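PDB 3G7N: lipase from Penicillium expansum, which hydrolyses acylglycerol lipids such as triacylglycerols, tributyrin among them, and so releases free fatty acids. Local coordinates for residues G98-R101 against P102-V106; A170-G173 against T174-G178; S211-E214 against A215-V218; G246-M249 against L250-G253. One frame throughout, in Å; residues are numbered along the deposited sequence.

Contact 1: residues G98-R101 against P102-V106; sequences GVHR and PWSAV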
# COMPACT_ATOMS: atom_id res chain seq x y z
N GLY A 98 14.24 0.17 6.52
CA GLY A 98 13.57 1.42 6.18
C GLY A 98 12.06 1.34 6.03
O GLY A 98 11.41 2.39 5.98
N VAL A 99 11.51 0.14 5.95
CA VAL A 99 10.06 -0.05 5.98
C VAL A 99 9.61 -0.73 7.28
O VAL A 99 8.61 -0.33 7.86
CB VAL A 99 9.56 -0.83 4.75
CG1 VAL A 99 8.05 -1.05 4.81
CG2 VAL A 99 9.92 -0.06 3.49
N HIS A 100 10.35 -1.75 7.74
CA HIS A 100 10.01 -2.36 9.01
C HIS A 100 10.02 -1.38 10.17
O HIS A 100 9.14 -1.45 11.04
CB HIS A 100 10.91 -3.56 9.30
CG HIS A 100 10.66 -4.20 10.63
ND1 HIS A 100 9.65 -5.11 10.86
CD2 HIS A 100 11.18 -3.92 11.85
CE1 HIS A 100 9.65 -5.46 12.13
NE2 HIS A 100 10.62 -4.80 12.74
N ARG A 101 11.00 -0.50 10.21
CA ARG A 101 11.08 0.43 11.33
C ARG A 101 9.85 1.34 11.45
O ARG A 101 9.24 1.39 12.52
CB ARG A 101 12.39 1.23 11.30
CG ARG A 101 12.58 2.12 12.51
CD ARG A 101 14.07 2.42 12.73
NE ARG A 101 14.26 3.49 13.71
CZ ARG A 101 14.25 4.78 13.41
NH1 ARG A 101 14.16 5.17 12.14
NH2 ARG A 101 14.42 5.69 14.36
N PRO A 102 9.51 2.08 10.39
CA PRO A 102 8.30 2.91 10.51
C PRO A 102 7.03 2.09 10.74
O PRO A 102 6.21 2.49 11.55
CB PRO A 102 8.24 3.66 9.17
CG PRO A 102 9.17 2.91 8.23
CD PRO A 102 10.25 2.36 9.15
N TRP A 103 6.87 0.96 10.07
CA TRP A 103 5.66 0.16 10.34
C TRP A 103 5.60 -0.28 11.80
O TRP A 103 4.56 -0.18 12.46
CB TRP A 103 5.54 -1.05 9.42
CG TRP A 103 4.30 -1.82 9.69
CD1 TRP A 103 4.19 -2.94 10.48
CD2 TRP A 103 2.96 -1.36 9.48
NE1 TRP A 103 2.87 -3.22 10.73
CE2 TRP A 103 2.09 -2.29 10.08
CE3 TRP A 103 2.40 -0.28 8.76
CZ2 TRP A 103 0.71 -2.13 10.08
CZ3 TRP A 103 1.02 -0.15 8.71
CH2 TRP A 103 0.19 -1.09 9.36
N SER A 104 6.71 -0.79 12.32
CA SER A 104 6.72 -1.32 13.68
C SER A 104 6.42 -0.24 14.70
O SER A 104 5.82 -0.52 15.74
CB SER A 104 8.07 -1.99 13.97
OG SER A 104 9.10 -1.03 14.08
N ALA A 105 6.73 1.00 14.37
CA ALA A 105 6.42 2.14 15.25
C ALA A 105 4.92 2.33 15.43
O ALA A 105 4.49 2.79 16.49
CB ALA A 105 7.07 3.42 14.74
N VAL A 106 4.14 2.04 14.39
CA VAL A 106 2.69 2.33 14.40
C VAL A 106 1.84 1.07 14.45
O VAL A 106 0.63 1.17 14.64
CB VAL A 106 2.27 3.19 13.18
CG1 VAL A 106 2.94 4.56 13.22
CG2 VAL A 106 2.57 2.47 11.86
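Pro102 presses the CG corner of its ring onto two carbonyl oxygens of the preceding turn, lying 3.2 Å from Gly98 O and, with the same CG, 3.3 Å from Val99 O. The ring nitrogen carries no hydrogen, so Gly98 O gets no amide bond from this position and the helix kinks here. Regular bonding resumes one residue later: Trp103 N donates to Val99 O (3.1 Å, 166°), Ser104 N to His100 O (2.8 Å) and Ala105 N to Arg101 O (3.1 Å). On the flank, Ser104 CB sits over one face of the His100 imidazole, displaced toward the rim. It forms a CH-pi contact, with CB 4.2 Å from the centroid of the His100 ring and 22° off its normal. The imidazole can reach that methylene because His100 places CG opposite its own amide nitrogen and beside the carbonyl carbon (chi1 177°). Arg101 runs extended from CG to NE, and its side chain crosses that of Pro102 at about a right angle. In the next shell, helix 133-148 covers the inner side: Val99 packs on Ala136, and the Trp103 indole on Ile140, Ala141 and Ala144. Thr45 of strand 45-52 meets Pro102, while Pro82 meets His100. Val99 lies about 10 Å, side chain to side chain, from the nucleophile Ser132. Chemically, the proline removes one amide donor at the kink and sets a ring carbon against the carbonyls instead, while the carbonyls that follow keep their usual donors and hold the two parts of helix 97-120 together.

Contact 2: residues A170-G173 against T174-G178; sequences ADFG and TAQAG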
# COMPACT_ATOMS: atom_id res chain seq x y z
N ALA A 170 8.42 -12.28 0.07
CA ALA A 170 7.40 -12.23 -0.96
C ALA A 170 6.50 -13.46 -0.90
O ALA A 170 5.28 -13.38 -1.08
CB ALA A 170 8.03 -12.06 -2.34
N ASP A 171 7.12 -14.60 -0.62
CA ASP A 171 6.38 -15.86 -0.53
C ASP A 171 5.43 -15.84 0.66
O ASP A 171 4.31 -16.34 0.57
CB ASP A 171 7.34 -17.05 -0.40
CG ASP A 171 8.15 -17.30 -1.67
OD1 ASP A 171 7.73 -16.84 -2.75
OD2 ASP A 171 9.13 -18.07 -1.60
N PHE A 172 5.89 -15.27 1.76
CA PHE A 172 5.05 -15.11 2.93
C PHE A 172 3.87 -14.17 2.66
O PHE A 172 2.74 -14.45 3.05
CB PHE A 172 5.87 -14.63 4.13
CG PHE A 172 5.11 -14.65 5.42
CD1 PHE A 172 4.58 -15.84 5.91
CD2 PHE A 172 4.95 -13.49 6.16
CE1 PHE A 172 3.88 -15.86 7.10
CE2 PHE A 172 4.26 -13.52 7.36
CZ PHE A 172 3.81 -14.72 7.86
N GLY A 173 4.12 -13.08 1.93
CA GLY A 173 3.03 -12.20 1.55
C GLY A 173 2.02 -12.93 0.67
O GLY A 173 0.81 -12.85 0.90
N THR A 174 2.51 -13.69 -0.31
CA THR A 174 1.65 -14.44 -1.20
C THR A 174 0.81 -15.46 -0.43
O THR A 174 -0.36 -15.70 -0.79
CB THR A 174 2.49 -15.17 -2.26
OG1 THR A 174 3.22 -14.19 -3.02
CG2 THR A 174 1.60 -15.97 -3.21
N ALA A 175 1.38 -16.01 0.63
CA ALA A 175 0.72 -17.06 1.42
C ALA A 175 -0.50 -16.54 2.19
O ALA A 175 -1.37 -17.33 2.59
CB ALA A 175 1.70 -17.72 2.36
N GLN A 176 -0.54 -15.25 2.50
CA GLN A 176 -1.65 -14.71 3.27
C GLN A 176 -2.96 -14.77 2.52
O GLN A 176 -3.04 -14.52 1.32
CB GLN A 176 -1.39 -13.28 3.72
CG GLN A 176 -0.09 -13.13 4.45
CD GLN A 176 0.07 -14.16 5.54
OE1 GLN A 176 -0.79 -14.28 6.42
NE2 GLN A 176 1.13 -14.97 5.44
N ALA A 177 -4.01 -15.17 3.23
CA ALA A 177 -5.33 -14.99 2.71
C ALA A 177 -5.53 -13.49 2.55
O ALA A 177 -4.99 -12.68 3.32
CB ALA A 177 -6.37 -15.58 3.68
N GLY A 178 -6.38 -13.12 1.61
CA GLY A 178 -6.54 -11.70 1.28
C GLY A 178 -5.81 -11.35 -0.00
O GLY A 178 -4.92 -12.08 -0.44
O HOH W 1 5.42 -15.20 -4.08
O HOH W 2 -1.77 -12.24 0.15
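The Gln176 carboxamide folds back onto Phe172 and meets it twice through one atom. NE2 donates to the backbone O of Phe172 (2.9 Å, 167°), an oxygen lying close to the amide plane, and also rests 3.4 Å above one face of the Phe172 ring, offset toward CE1. Ring and amide planes stand 54° apart, so the amide nitrogen leans onto the face rather than stacking flat. A bend at chi2 (-49°) turns the Gln176 chain back toward the helix. Separately, the backbone Gln176 N bonds to Gly173 O at 3.2 Å, from above the carbonyl plane. This is the tight side, walled by Val143 and Gln147 of helix 133-148 and by Phe89, whose ring meets that of Phe172. Without the carboxamide, as with an alanine here, Phe172 O would probably keep only weak amide bonds from 174-178, and one ring face would lose its polar cover. The solvent side is looser: a water donates to Asp171 OD1 and lies 2.6 Å from Thr174 OG1, and Gln167 NE2 also bonds that carboxylate oxygen. Thr174 N meanwhile donates to Ala170 O at 2.9 Å. A second water can donate to either Gly173 O or Gln176 O. In the beta-alpha-beta unit of strand 154-159, helix 167-175 and strand 179-185, the chain thus leaves its helix with Phe172 O receiving the carboxamide, while Gly173 O takes Gln176 N with a water near it.

Contact 3: residues S211-E214 against A215-V218; sequences SGTE and ASTV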
# COMPACT_ATOMS: atom_id res chain seq x y z
N SER A 211 -2.11 4.34 -17.63
CA SER A 211 -1.64 5.68 -17.91
C SER A 211 -2.68 6.71 -17.49
O SER A 211 -2.64 7.86 -17.94
CB SER A 211 -1.30 5.84 -19.41
OG SER A 211 -2.42 5.54 -20.21
N GLY A 212 -3.52 6.35 -16.52
CA GLY A 212 -4.37 7.33 -15.86
C GLY A 212 -5.83 7.23 -16.23
O GLY A 212 -6.65 8.02 -15.77
N THR A 213 -6.17 6.26 -17.06
CA THR A 213 -7.54 6.11 -17.56
C THR A 213 -8.02 4.68 -17.39
O THR A 213 -7.23 3.74 -17.36
CB THR A 213 -7.66 6.48 -19.06
OG1 THR A 213 -6.89 5.55 -19.83
CG2 THR A 213 -7.17 7.88 -19.33
N GLU A 214 -9.34 4.50 -17.39
CA GLU A 214 -9.91 3.17 -17.31
C GLU A 214 -9.49 2.32 -18.50
O GLU A 214 -9.10 1.17 -18.36
CB GLU A 214 -11.44 3.27 -17.24
CG GLU A 214 -12.12 1.93 -17.08
CD GLU A 214 -13.58 2.05 -16.65
OE1 GLU A 214 -13.85 2.57 -15.55
OE2 GLU A 214 -14.44 1.49 -17.36
N ALA A 215 -9.54 2.92 -19.69
CA ALA A 215 -9.28 2.19 -20.92
C ALA A 215 -7.85 1.64 -20.97
O ALA A 215 -7.61 0.54 -21.48
CB ALA A 215 -9.54 3.09 -22.14
N SER A 216 -6.92 2.36 -20.34
CA SER A 216 -5.51 1.99 -20.38
C SER A 216 -5.12 1.00 -19.29
O SER A 216 -3.97 0.64 -19.19
CB SER A 216 -4.62 3.24 -20.26
OG SER A 216 -4.70 3.81 -18.96
N THR A 217 -6.07 0.64 -18.42
CA THR A 217 -5.77 -0.18 -17.26
C THR A 217 -5.60 -1.65 -17.60
O THR A 217 -6.45 -2.24 -18.30
CB THR A 217 -6.86 -0.04 -16.18
OG1 THR A 217 -6.88 1.31 -15.72
CG2 THR A 217 -6.57 -0.97 -15.00
N VAL A 218 -4.48 -2.23 -17.19
CA VAL A 218 -4.21 -3.62 -17.43
C VAL A 218 -3.93 -4.38 -16.14
O VAL A 218 -3.47 -3.80 -15.14
CB VAL A 218 -3.03 -3.82 -18.42
CG1 VAL A 218 -3.37 -3.18 -19.77
CG2 VAL A 218 -1.74 -3.21 -17.87
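Peptide planes are the flat groups that meet here, and Thr217 approaches two of them. Its backbone N lies above the carbonyl plane of Glu214, 60° out of it and away from the lone pairs, with Thr217 N bonded to Glu214 O at 3.1 Å; this closes a type I beta turn from Glu214 to Thr217. Its hydroxyl comes closer to the plane of the Thr213 carbonyl, tilted 29°, and Thr217 OG1 donates to Thr213 O over 3.0 Å. A weak bond from Ser216 N (3.3 Å) reaches the same Thr213 O. Inside the bend, Ser216 OG accepts from both Ser211 N (3.0 Å) and Thr213 OG1 (2.9 Å). It reaches them because chi1 of 69° sets OG between its own amide nitrogen and carbonyl carbon, directed into the loop. Two donors thus grip one hydroxyl oxygen and draw the residues before the turn against it. Were Ser216 a valine, the Ser211 amide and the Thr213 hydroxyl would be likely to lose their common acceptor, and the loop would be freer to open. The loop joins strand 206-210 to its antiparallel partner 218-219, with Ser216 and Thr217 resting on Ser210 and Val218 bonded to Tyr209 through the backbone. Toward helix 8-23, Glu214 lies on Phe8 and Pro9, and Thr217 touches Phe8 as well.

Contact 4: residues G246-M249 against L250-G253; sequences GVVM and LTAG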
# COMPACT_ATOMS: atom_id res chain seq x y z
N GLY A 246 -4.93 8.12 -12.47
CA GLY A 246 -5.61 9.35 -12.86
C GLY A 246 -5.62 10.41 -11.77
O GLY A 246 -6.15 11.50 -11.96
N VAL A 247 -4.98 10.13 -10.63
CA VAL A 247 -4.95 11.07 -9.51
C VAL A 247 -3.52 11.54 -9.26
O VAL A 247 -2.64 10.72 -8.97
CB VAL A 247 -5.47 10.39 -8.22
CG1 VAL A 247 -5.40 11.37 -7.05
CG2 VAL A 247 -6.89 9.82 -8.44
N VAL A 248 -3.29 12.84 -9.32
CA VAL A 248 -2.02 13.41 -8.92
C VAL A 248 -2.07 13.68 -7.42
O VAL A 248 -3.01 14.29 -6.91
CB VAL A 248 -1.74 14.74 -9.67
CG1 VAL A 248 -0.52 15.45 -9.13
CG2 VAL A 248 -1.65 14.49 -11.19
N MET A 249 -1.15 13.07 -6.68
CA MET A 249 -1.17 13.18 -5.23
C MET A 249 -1.23 14.63 -4.79
O MET A 249 -0.53 15.48 -5.34
CB MET A 249 0.04 12.47 -4.61
CG MET A 249 0.05 10.96 -4.84
SD MET A 249 -1.38 10.11 -4.14
CE MET A 249 -2.04 9.27 -5.57
N LEU A 250 -2.03 14.87 -3.75
CA LEU A 250 -2.32 16.19 -3.19
C LEU A 250 -3.38 17.00 -3.92
O LEU A 250 -3.84 18.01 -3.37
CB LEU A 250 -1.05 17.02 -2.97
CG LEU A 250 -0.21 16.63 -1.77
CD1 LEU A 250 1.16 17.32 -1.85
CD2 LEU A 250 -0.92 16.98 -0.48
N THR A 251 -3.88 16.50 -5.04
CA THR A 251 -4.82 17.29 -5.84
C THR A 251 -6.26 16.77 -5.78
O THR A 251 -7.17 17.36 -6.34
CB THR A 251 -4.40 17.38 -7.31
OG1 THR A 251 -4.65 16.14 -7.96
CG2 THR A 251 -2.94 17.79 -7.45
N ALA A 252 -6.46 15.61 -5.15
CA ALA A 252 -7.78 15.02 -5.04
C ALA A 252 -8.70 15.78 -4.07
O ALA A 252 -9.91 15.60 -4.13
CB ALA A 252 -7.69 13.55 -4.65
N GLY A 253 -8.13 16.51 -3.13
CA GLY A 253 -8.92 16.99 -1.99
C GLY A 253 -9.36 15.86 -1.08
O GLY A 253 -8.68 14.83 -0.95
O HOH W 3 -5.32 14.59 -10.54
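Val248 to Thr251 forms a type II beta turn, closed by Thr251 N donating to Val248 O (3.0 Å, 150°), with Leu250 holding a positive phi of 81° in the third position. The Thr251 hydroxyl strengthens this closure: OG1 donates to the same Val248 O over 2.7 Å, giving that oxygen two donors from one residue. With chi1 of 74°, OG1 lies between the amide nitrogen and carbonyl carbon of Thr251, facing back across the turn. A water then links the strand to the hydroxyl, accepting from Val248 N at 2.9 Å and donating to Thr251 OG1 at 3.1 Å. The two side chains cross at a slant, CG1 of Val248 being 3.8 Å from CG2 of Thr251. The turn follows strand 247-248, which pairs antiparallel with strand 243-244 in a short hairpin just after His241 of the charge relay, and Met249 continues the pairing through a backbone bond to Ile242. Met249 itself points away from Leu250-Gly253; its bent chain packs on Tyr22 of helix 8-23 and lies about 7 Å, side chain to side chain, from the nucleophile Ser132. On the buried side Val247 CG1 meets Ala252 CB at 4.0 Å, and Val247 also packs on His12 and Ala15. Ser19 OG of that helix accepts a bond from Leu250 N and a weak one from Ala252 N, while Ala252 rests on Phe30.

How the contacts relate
From the N terminus the four contacts follow in series, none nested in or crossing another. Contact 1 spans a kink within helix 97-120, and contact 2 carries helix 167-175 into the turn before strand 179-185. Both pack against helix 133-148, which follows the nucleophile Ser132, and their centres are about 19 Å apart. Contact 3 closes the loop between strands 206-210 and 218-219 near one edge of the large sheet. Contact 4 closes the turn after strand 247-248, its centre about 16 Å from that of contact 3. Both of these later contacts lean on helix 8-23, bringing loops from later in the chain against the first helix.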